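Local coordinates for hemolysin activator protein CdiB (Acinetobacter baumannii ACICU, PDB 6WIL) that probably secretes the toxin of a contact-dependent growth inhibition system across the outer membrane, as a two-partner secretion transporter of the Omp85 superfamily, at residues 381-386 and 451-456; 424-429 and 433-438; 484-489 and 493-498. All blocks are in the same frame, centred on the assembly; numbering follows the deposited sequence.

Interaction 1: 381-386 and 451-456; sequences DYRRGM and PNDRFY
A salt bridge between Arg383 and Asp453 ties the barrel wall to the long loop joining strands 432-444 and 476-487. By its position in the 16-stranded barrel this loop matches loop L6 of the Omp85 superfamily, which folds back into the barrel lumen. Arg383 meets the carboxylate end-on, with one nitrogen to each oxygen. NH2 of Arg383 lies 2.6 Å from OD1 of Asp453, and the bond is nearly straight at 174°. NH1 of Arg383 makes the longer bond, 3.3 Å to OD2 of Asp453. Both oxygens lie close to the guanidinium plane. The carboxylate is tilted, however, with its plane 52° from that of the guanidinium, and both nitrogens approach from above it. CG of Arg383 is anti to the backbone N (chi1 -167°). The chain then bends at chi2 and chi3 to bring the guanidinium to the loop. On the loop side, Arg454 N bonds to Pro451 O at 3.2 Å, which closes a type I beta turn with Asn452 and Asp453 at its corners. The guanidinium of Arg454 lies over Pro451 CA. The backbone O of Asp453 accepts a bond from Gln443 of strand 432-444. Arg383 sits in strand 374-386, with its side chain against Asn362 of strand 349-371 and Leu416 of strand 414-429. Pro451 and Tyr456 pack on Leu8 of the N-terminal helix 8-27.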
loop_
_atom_site.group_PDB
_atom_site.type_symbol
_atom_site.label_atom_id
_atom_site.label_comp_id
_atom_site.label_asym_id
_atom_site.label_seq_id
_atom_site.Cartn_x
_atom_site.Cartn_y
_atom_site.Cartn_z
ATOM N N ASP A 381 -11.852 4.721 1.874
ATOM C CA ASP A 381 -12.105 4.366 3.261
ATOM C C ASP A 381 -13.443 4.937 3.708
ATOM O O ASP A 381 -13.791 6.072 3.368
ATOM C CB ASP A 381 -10.960 4.883 4.157
ATOM C CG ASP A 381 -11.164 4.563 5.628
ATOM O OD1 ASP A 381 -11.896 5.314 6.306
ATOM O OD2 ASP A 381 -10.586 3.564 6.108
ATOM N N TYR A 382 -14.196 4.133 4.457
ATOM C CA TYR A 382 -15.437 4.560 5.089
ATOM C C TYR A 382 -15.245 4.498 6.595
ATOM O O TYR A 382 -14.896 3.442 7.134
ATOM C CB TYR A 382 -16.614 3.681 4.663
ATOM C CG TYR A 382 -17.943 4.109 5.250
ATOM C CD1 TYR A 382 -18.687 5.125 4.662
ATOM C CD2 TYR A 382 -18.455 3.500 6.388
ATOM C CE1 TYR A 382 -19.903 5.523 5.192
ATOM C CE2 TYR A 382 -19.671 3.889 6.922
ATOM C CZ TYR A 382 -20.389 4.901 6.321
ATOM O OH TYR A 382 -21.597 5.292 6.850
ATOM N N ARG A 383 -15.471 5.619 7.269
ATOM C CA ARG A 383 -15.258 5.716 8.705
ATOM C C ARG A 383 -16.562 6.073 9.405
ATOM O O ARG A 383 -17.375 6.838 8.875
ATOM C CB ARG A 383 -14.177 6.756 9.030
ATOM C CG ARG A 383 -13.673 6.693 10.458
ATOM C CD ARG A 383 -14.078 7.920 11.239
ATOM N NE ARG A 383 -13.067 8.970 11.180
ATOM C CZ ARG A 383 -13.227 10.182 11.701
ATOM N NH1 ARG A 383 -14.362 10.496 12.310
ATOM N NH2 ARG A 383 -12.257 11.081 11.610
ATOM N N ARG A 384 -16.752 5.498 10.590
ATOM C CA ARG A 384 -17.884 5.792 11.460
ATOM C C ARG A 384 -17.378 5.830 12.891
ATOM O O ARG A 384 -16.688 4.903 13.322
ATOM C CB ARG A 384 -18.988 4.739 11.314
ATOM C CG ARG A 384 -19.953 5.000 10.174
ATOM C CD ARG A 384 -21.190 5.716 10.670
ATOM N NE ARG A 384 -21.839 4.966 11.740
ATOM C CZ ARG A 384 -22.692 3.968 11.539
ATOM N NH1 ARG A 384 -23.005 3.597 10.304
ATOM N NH2 ARG A 384 -23.231 3.341 12.576
ATOM N N GLY A 385 -17.715 6.884 13.620
ATOM C CA GLY A 385 -17.169 7.078 14.951
ATOM C C GLY A 385 -18.189 7.642 15.915
ATOM O O GLY A 385 -19.078 8.410 15.538
HETATM N N MSE A 386 -18.043 7.249 17.179
HETATM C CA MSE A 386 -18.865 7.762 18.277
HETATM C C MSE A 386 -18.200 8.983 18.921
HETATM O O MSE A 386 -17.068 9.317 18.593
HETATM C CB MSE A 386 -19.092 6.696 19.348
HETATM C CG MSE A 386 -19.579 5.355 18.836
HETATM SE SE MSE A 386 -20.422 4.305 20.256
HETATM C CE MSE A 386 -19.092 2.897 20.477
ATOM N N PRO A 451 -14.007 20.194 14.585
ATOM C CA PRO A 451 -12.832 20.805 13.934
ATOM C C PRO A 451 -11.718 19.830 13.567
ATOM O O PRO A 451 -11.149 19.947 12.473
ATOM C CB PRO A 451 -12.369 21.836 14.971
ATOM C CG PRO A 451 -13.623 22.228 15.672
ATOM C CD PRO A 451 -14.450 20.975 15.756
ATOM N N ASN A 452 -11.386 18.872 14.435
ATOM C CA ASN A 452 -10.259 17.986 14.153
ATOM C C ASN A 452 -10.516 17.054 12.976
ATOM O O ASN A 452 -9.556 16.575 12.362
ATOM C CB ASN A 452 -9.917 17.158 15.389
ATOM C CG ASN A 452 -9.851 17.997 16.640
ATOM O OD1 ASN A 452 -10.860 18.553 17.074
ATOM N ND2 ASN A 452 -8.665 18.087 17.239
ATOM N N ASP A 453 -11.778 16.785 12.646
ATOM C CA ASP A 453 -12.118 15.891 11.545
ATOM C C ASP A 453 -12.057 16.565 10.181
ATOM O O ASP A 453 -12.274 15.891 9.168
ATOM C CB ASP A 453 -13.518 15.305 11.749
ATOM C CG ASP A 453 -13.505 14.041 12.580
ATOM O OD1 ASP A 453 -12.434 13.406 12.682
ATOM O OD2 ASP A 453 -14.571 13.676 13.122
ATOM N N ARG A 454 -11.767 17.860 10.121
ATOM C CA ARG A 454 -11.824 18.577 8.860
ATOM C C ARG A 454 -10.581 18.308 8.015
ATOM O O ARG A 454 -9.573 17.770 8.481
ATOM C CB ARG A 454 -11.983 20.074 9.103
ATOM C CG ARG A 454 -13.267 20.441 9.817
ATOM C CD ARG A 454 -13.641 21.880 9.532
ATOM N NE ARG A 454 -12.900 22.836 10.347
ATOM C CZ ARG A 454 -13.404 23.460 11.406
ATOM N NH1 ARG A 454 -14.657 23.229 11.780
ATOM N NH2 ARG A 454 -12.659 24.318 12.090
ATOM N N PHE A 455 -10.673 18.699 6.747
ATOM C CA PHE A 455 -9.592 18.560 5.781
ATOM C C PHE A 455 -8.850 19.889 5.694
ATOM O O PHE A 455 -9.447 20.913 5.346
ATOM C CB PHE A 455 -10.154 18.153 4.419
ATOM C CG PHE A 455 -9.123 17.657 3.447
ATOM C CD1 PHE A 455 -8.392 18.547 2.677
ATOM C CD2 PHE A 455 -8.908 16.300 3.279
ATOM C CE1 PHE A 455 -7.457 18.092 1.770
ATOM C CE2 PHE A 455 -7.974 15.839 2.373
ATOM C CZ PHE A 455 -7.248 16.736 1.618
ATOM N N TYR A 456 -7.558 19.873 6.012
ATOM C CA TYR A 456 -6.744 21.078 6.087
ATOM C C TYR A 456 -5.724 21.096 4.955
ATOM O O TYR A 456 -5.197 20.048 4.567
ATOM C CB TYR A 456 -6.039 21.168 7.445
ATOM C CG TYR A 456 -6.997 21.326 8.605
ATOM C CD1 TYR A 456 -7.657 20.228 9.145
ATOM C CD2 TYR A 456 -7.250 22.575 9.154
ATOM C CE1 TYR A 456 -8.543 20.372 10.202
ATOM C CE2 TYR A 456 -8.135 22.732 10.209
ATOM C CZ TYR A 456 -8.776 21.629 10.728
ATOM O OH TYR A 456 -9.651 21.792 11.777
#

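Interaction 2: 424-429 and 433-438; sequences TTPFLL and PAQYRL
Phe427 lays one face of its ring over the methyl group of Ala434. Ala434 CB is 3.9 Å from the centroid of the Phe427 ring and 18° off its normal, a CH-pi contact displaced toward the rim. The ring edge meets the backbone of the partner strand, with Phe427 CE1 3.5 Å from Tyr436 N. CE1 of Phe427 also touches Tyr436 CB. With chi1 at 68°, CG of Phe427 sits between its own backbone N and carbonyl carbon, which folds the ring across to strand 433-438. Leu429 CB packs on Ala434 CB as well, at 4.0 Å. On the other face of the sheet, Gln435 bends at chi2 and runs alongside Pro426. Its NE2 comes 3.3 Å from Thr424 CG2. Thr424 OG1 lies against Arg437 CD. These residues belong to a beta hairpin of the transmembrane barrel, close to its short turn. Two hydrogen-bonded pairs set the register. Tyr436 N donates to Thr425 O at 2.8 Å, and Thr425 N returns a bond to Tyr436 O. Phe427 N donates to Ala434 O at 2.9 Å, while the reverse bond from Ala434 N is weak. Pro426 and Pro433 fall in non-hydrogen-bonded pairs, so their lack of an N-H costs no bond between these two strands. Further out, the hydroxyl of Tyr436 bonds to Gln482 of strand 476-487. Backbone bonds join Thr424 to Val375 and Arg437 to Glu483.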
loop_
_atom_site.group_PDB
_atom_site.type_symbol
_atom_site.label_atom_id
_atom_site.label_comp_id
_atom_site.label_asym_id
_atom_site.label_seq_id
_atom_site.Cartn_x
_atom_site.Cartn_y
_atom_site.Cartn_z
ATOM N N THR A 424 3.208 6.826 -10.074
ATOM C CA THR A 424 4.633 7.007 -10.300
ATOM C C THR A 424 5.003 6.378 -11.632
ATOM O O THR A 424 4.546 5.277 -11.950
ATOM C CB THR A 424 5.463 6.369 -9.170
ATOM O OG1 THR A 424 5.434 7.213 -8.017
ATOM C CG2 THR A 424 6.907 6.155 -9.595
ATOM N N THR A 425 5.819 7.079 -12.414
ATOM C CA THR A 425 6.367 6.500 -13.631
ATOM C C THR A 425 7.682 7.182 -13.957
ATOM O O THR A 425 7.854 8.373 -13.664
ATOM C CB THR A 425 5.403 6.629 -14.822
ATOM O OG1 THR A 425 5.960 5.957 -15.960
ATOM C CG2 THR A 425 5.166 8.087 -15.172
ATOM N N PRO A 426 8.637 6.453 -14.523
ATOM C CA PRO A 426 9.803 7.099 -15.124
ATOM C C PRO A 426 9.488 7.577 -16.533
ATOM O O PRO A 426 8.545 7.120 -17.180
ATOM C CB PRO A 426 10.852 5.983 -15.142
ATOM C CG PRO A 426 10.044 4.737 -15.266
ATOM C CD PRO A 426 8.773 4.986 -14.489
ATOM N N PHE A 427 10.298 8.522 -17.000
ATOM C CA PHE A 427 10.149 9.042 -18.352
ATOM C C PHE A 427 11.414 9.798 -18.721
ATOM O O PHE A 427 12.205 10.184 -17.856
ATOM C CB PHE A 427 8.914 9.947 -18.484
ATOM C CG PHE A 427 9.019 11.244 -17.726
ATOM C CD1 PHE A 427 8.818 11.283 -16.355
ATOM C CD2 PHE A 427 9.305 12.426 -18.390
ATOM C CE1 PHE A 427 8.912 12.474 -15.659
ATOM C CE2 PHE A 427 9.399 13.621 -17.699
ATOM C CZ PHE A 427 9.201 13.645 -16.331
ATOM N N LEU A 428 11.595 9.999 -20.024
ATOM C CA LEU A 428 12.728 10.754 -20.538
ATOM C C LEU A 428 12.366 12.233 -20.620
ATOM O O LEU A 428 11.285 12.588 -21.097
ATOM C CB LEU A 428 13.144 10.229 -21.912
ATOM C CG LEU A 428 14.033 8.984 -21.903
ATOM C CD1 LEU A 428 14.200 8.428 -23.311
ATOM C CD2 LEU A 428 15.385 9.324 -21.298
ATOM N N LEU A 429 13.275 13.086 -20.150
ATOM C CA LEU A 429 13.081 14.533 -20.159
ATOM C C LEU A 429 14.370 15.182 -20.639
ATOM O O LEU A 429 15.383 15.141 -19.933
ATOM C CB LEU A 429 12.699 15.053 -18.774
ATOM C CG LEU A 429 12.640 16.579 -18.669
ATOM C CD1 LEU A 429 11.378 17.118 -19.333
ATOM C CD2 LEU A 429 12.740 17.036 -17.225
ATOM N N PRO A 433 17.078 10.661 -17.781
ATOM C CA PRO A 433 16.069 9.919 -17.012
ATOM C C PRO A 433 15.388 10.810 -15.982
ATOM O O PRO A 433 16.011 11.682 -15.373
ATOM C CB PRO A 433 16.881 8.802 -16.345
ATOM C CG PRO A 433 18.306 9.269 -16.397
ATOM C CD PRO A 433 18.415 10.057 -17.663
ATOM N N ALA A 434 14.089 10.581 -15.793
ATOM C CA ALA A 434 13.292 11.394 -14.887
ATOM C C ALA A 434 12.187 10.537 -14.288
ATOM O O ALA A 434 11.921 9.422 -14.740
ATOM C CB ALA A 434 12.703 12.616 -15.601
ATOM N N GLN A 435 11.536 11.078 -13.261
ATOM C CA GLN A 435 10.422 10.415 -12.600
ATOM C C GLN A 435 9.305 11.422 -12.373
ATOM O O GLN A 435 9.564 12.578 -12.026
ATOM C CB GLN A 435 10.852 9.799 -11.260
ATOM C CG GLN A 435 10.001 8.622 -10.808
ATOM C CD GLN A 435 10.602 7.287 -11.202
ATOM O OE1 GLN A 435 11.761 7.212 -11.610
ATOM N NE2 GLN A 435 9.818 6.222 -11.075
ATOM N N TYR A 436 8.067 10.988 -12.582
ATOM C CA TYR A 436 6.895 11.811 -12.320
ATOM C C TYR A 436 6.090 11.195 -11.187
ATOM O O TYR A 436 5.878 9.979 -11.155
ATOM C CB TYR A 436 6.014 11.960 -13.564
ATOM C CG TYR A 436 4.655 12.557 -13.273
ATOM C CD1 TYR A 436 4.492 13.928 -13.136
ATOM C CD2 TYR A 436 3.537 11.746 -13.131
ATOM C CE1 TYR A 436 3.250 14.473 -12.866
ATOM C CE2 TYR A 436 2.295 12.281 -12.863
ATOM C CZ TYR A 436 2.156 13.644 -12.733
ATOM O OH TYR A 436 0.918 14.178 -12.466
ATOM N N ARG A 437 5.629 12.040 -10.268
ATOM C CA ARG A 437 4.935 11.576 -9.076
ATOM C C ARG A 437 3.695 12.421 -8.828
ATOM O O ARG A 437 3.778 13.653 -8.801
ATOM C CB ARG A 437 5.855 11.638 -7.854
ATOM C CG ARG A 437 5.180 11.231 -6.566
ATOM C CD ARG A 437 5.371 9.756 -6.303
ATOM N NE ARG A 437 4.746 9.339 -5.054
ATOM C CZ ARG A 437 5.247 9.594 -3.851
ATOM N NH1 ARG A 437 4.611 9.177 -2.767
ATOM N NH2 ARG A 437 6.377 10.278 -3.729
ATOM N N LEU A 438 2.556 11.757 -8.629
ATOM C CA LEU A 438 1.310 12.423 -8.273
ATOM C C LEU A 438 0.735 11.787 -7.017
ATOM O O LEU A 438 0.554 10.567 -6.963
ATOM C CB LEU A 438 0.285 12.351 -9.413
ATOM C CG LEU A 438 -1.106 12.933 -9.130
ATOM C CD1 LEU A 438 -1.596 13.754 -10.313
ATOM C CD2 LEU A 438 -2.113 11.835 -8.801
#

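Interaction 3: 484-489 and 493-498; sequences ISLNAP and TQFYMA
Leu486 and Phe495 meet because of their first torsions. In Leu486, chi1 of 59° places CG between the backbone N and the carbonyl carbon. In Phe495, chi1 of -50° puts CG beside the backbone N and swings the ring toward segment 484-489. Leu486 CD1 then meets the ring edge, 3.6 Å from Phe495 CD2 and in the ring plane. Ala488 CB comes obliquely to the same ring, 3.5 Å from Phe495 CE2. Ala488 CB also packs on Thr493 CB. The backbones form an antiparallel hairpin. Ile484 and Met497 exchange two bonds, and Leu486 and Phe495 another two, including Leu486 N to Phe495 O at 2.9 Å. Past the end of the first strand, Ala488 N still bonds to Thr493 O at 3.1 Å, from above the carbonyl plane. The apolar side chains of Ile484, Leu486, Phe495 and Met497 share one face, on the surface of the barrel and consistent with a lipid-facing position. Ser485 and Tyr496 are buried on the opposite face, where the Tyr496 hydroxyl bonds to Asp533. Strand 432-444 flanks the hairpin on one side, and strand 515-526 on the other.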
loop_
_atom_site.group_PDB
_atom_site.type_symbol
_atom_site.label_atom_id
_atom_site.label_comp_id
_atom_site.label_asym_id
_atom_site.label_seq_id
_atom_site.Cartn_x
_atom_site.Cartn_y
_atom_site.Cartn_z
ATOM N N ILE A 484 8.221 16.312 -10.388
ATOM C CA ILE A 484 9.114 15.695 -11.359
ATOM C C ILE A 484 10.529 15.768 -10.809
ATOM O O ILE A 484 10.993 16.847 -10.425
ATOM C CB ILE A 484 9.041 16.391 -12.730
ATOM C CG1 ILE A 484 7.638 16.255 -13.323
ATOM C CG2 ILE A 484 10.092 15.822 -13.668
ATOM C CD1 ILE A 484 7.336 17.297 -14.358
ATOM N N SER A 485 11.211 14.628 -10.771
ATOM C CA SER A 485 12.593 14.555 -10.327
ATOM C C SER A 485 13.462 13.995 -11.445
ATOM O O SER A 485 13.062 13.059 -12.144
ATOM C CB SER A 485 12.726 13.690 -9.069
ATOM O OG SER A 485 12.223 12.385 -9.292
ATOM N N LEU A 486 14.647 14.587 -11.616
ATOM C CA LEU A 486 15.633 14.141 -12.591
ATOM C C LEU A 486 16.966 13.916 -11.894
ATOM O O LEU A 486 17.301 14.608 -10.932
ATOM C CB LEU A 486 15.810 15.158 -13.745
ATOM C CG LEU A 486 16.247 16.609 -13.495
ATOM C CD1 LEU A 486 17.774 16.767 -13.455
ATOM C CD2 LEU A 486 15.633 17.525 -14.554
ATOM N N ASN A 487 17.731 12.950 -12.397
ATOM C CA ASN A 487 19.041 12.669 -11.829
ATOM C C ASN A 487 20.007 13.815 -12.096
ATOM O O ASN A 487 20.077 14.347 -13.207
ATOM C CB ASN A 487 19.613 11.377 -12.405
ATOM C CG ASN A 487 19.087 10.152 -11.706
ATOM O OD1 ASN A 487 18.542 10.242 -10.606
ATOM N ND2 ASN A 487 19.250 8.995 -12.332
ATOM N N ALA A 488 20.752 14.187 -11.067
ATOM C CA ALA A 488 21.812 15.166 -11.201
ATOM C C ALA A 488 23.007 14.540 -11.913
ATOM O O ALA A 488 23.117 13.313 -11.993
ATOM C CB ALA A 488 22.212 15.683 -9.823
ATOM N N PRO A 489 23.916 15.358 -12.454
ATOM C CA PRO A 489 25.132 14.788 -13.061
ATOM C C PRO A 489 25.984 14.015 -12.067
ATOM O O PRO A 489 26.753 13.130 -12.462
ATOM C CB PRO A 489 25.866 16.025 -13.599
ATOM C CG PRO A 489 25.341 17.163 -12.767
ATOM C CD PRO A 489 23.904 16.830 -12.521
ATOM N N THR A 493 22.045 11.485 -6.688
ATOM C CA THR A 493 21.469 12.799 -6.451
ATOM C C THR A 493 20.368 13.043 -7.471
ATOM O O THR A 493 20.355 12.446 -8.550
ATOM C CB THR A 493 22.526 13.906 -6.555
ATOM O OG1 THR A 493 23.771 13.429 -6.033
ATOM C CG2 THR A 493 22.098 15.138 -5.774
ATOM N N GLN A 494 19.440 13.932 -7.124
ATOM C CA GLN A 494 18.379 14.283 -8.055
ATOM C C GLN A 494 17.780 15.630 -7.675
ATOM O O GLN A 494 17.622 15.936 -6.489
ATOM C CB GLN A 494 17.289 13.199 -8.101
ATOM C CG GLN A 494 16.735 12.774 -6.751
ATOM C CD GLN A 494 15.524 11.861 -6.881
ATOM O OE1 GLN A 494 14.509 12.057 -6.209
ATOM N NE2 GLN A 494 15.625 10.861 -7.751
ATOM N N PHE A 495 17.475 16.434 -8.692
ATOM C CA PHE A 495 16.722 17.669 -8.528
ATOM C C PHE A 495 15.239 17.387 -8.723
ATOM O O PHE A 495 14.859 16.456 -9.437
ATOM C CB PHE A 495 17.168 18.731 -9.536
ATOM C CG PHE A 495 18.654 18.936 -9.591
ATOM C CD1 PHE A 495 19.320 19.559 -8.550
ATOM C CD2 PHE A 495 19.383 18.522 -10.695
ATOM C CE1 PHE A 495 20.686 19.754 -8.600
ATOM C CE2 PHE A 495 20.750 18.716 -10.753
ATOM C CZ PHE A 495 21.403 19.333 -9.703
ATOM N N TYR A 496 14.397 18.200 -8.089
ATOM C CA TYR A 496 12.962 18.032 -8.259
ATOM C C TYR A 496 12.267 19.381 -8.181
ATOM O O TYR A 496 12.702 20.284 -7.461
ATOM C CB TYR A 496 12.367 17.067 -7.222
ATOM C CG TYR A 496 12.332 17.582 -5.796
ATOM C CD1 TYR A 496 11.232 18.283 -5.311
ATOM C CD2 TYR A 496 13.387 17.341 -4.925
ATOM C CE1 TYR A 496 11.195 18.745 -4.005
ATOM C CE2 TYR A 496 13.358 17.798 -3.619
ATOM C CZ TYR A 496 12.262 18.498 -3.165
ATOM O OH TYR A 496 12.240 18.946 -1.865
HETATM N N MSE A 497 11.186 19.507 -8.946
HETATM C CA MSE A 497 10.298 20.659 -8.859
HETATM C C MSE A 497 8.884 20.142 -8.625
HETATM O O MSE A 497 8.491 19.123 -9.195
HETATM C CB MSE A 497 10.362 21.512 -10.126
HETATM C CG MSE A 497 9.989 22.972 -9.914
HETATM SE SE MSE A 497 8.933 23.723 -11.376
HETATM C CE MSE A 497 10.022 23.151 -12.887
ATOM N N ALA A 498 8.118 20.827 -7.783
ATOM C CA ALA A 498 6.802 20.348 -7.395
ATOM C C ALA A 498 5.775 21.465 -7.494
ATOM O O ALA A 498 6.078 22.637 -7.255
ATOM C CB ALA A 498 6.815 19.775 -5.971
#

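How the interactions relate
All three contacts involve the same closed 16-stranded barrel. Interactions 2 and 3 are neighbouring hairpins near its short turns, with centres 10 Å apart. They touch where strands 432-444 and 476-487 pair: Gln435 N lies 2.7 Å from Ser485 O, a probable hydrogen bond, and Phe427 CZ packs on Ile484 CG2 at 3.6 Å. Interaction 1 is remote, with its centre 33 Å from that of interaction 2 and 36 Å from that of interaction 3. It joins wall to loop rather than strand to strand. In sequence, its two segments enclose the hairpin of interaction 2. The Arg383 side chain is about 11 Å from a bound molecule of the detergent C8E.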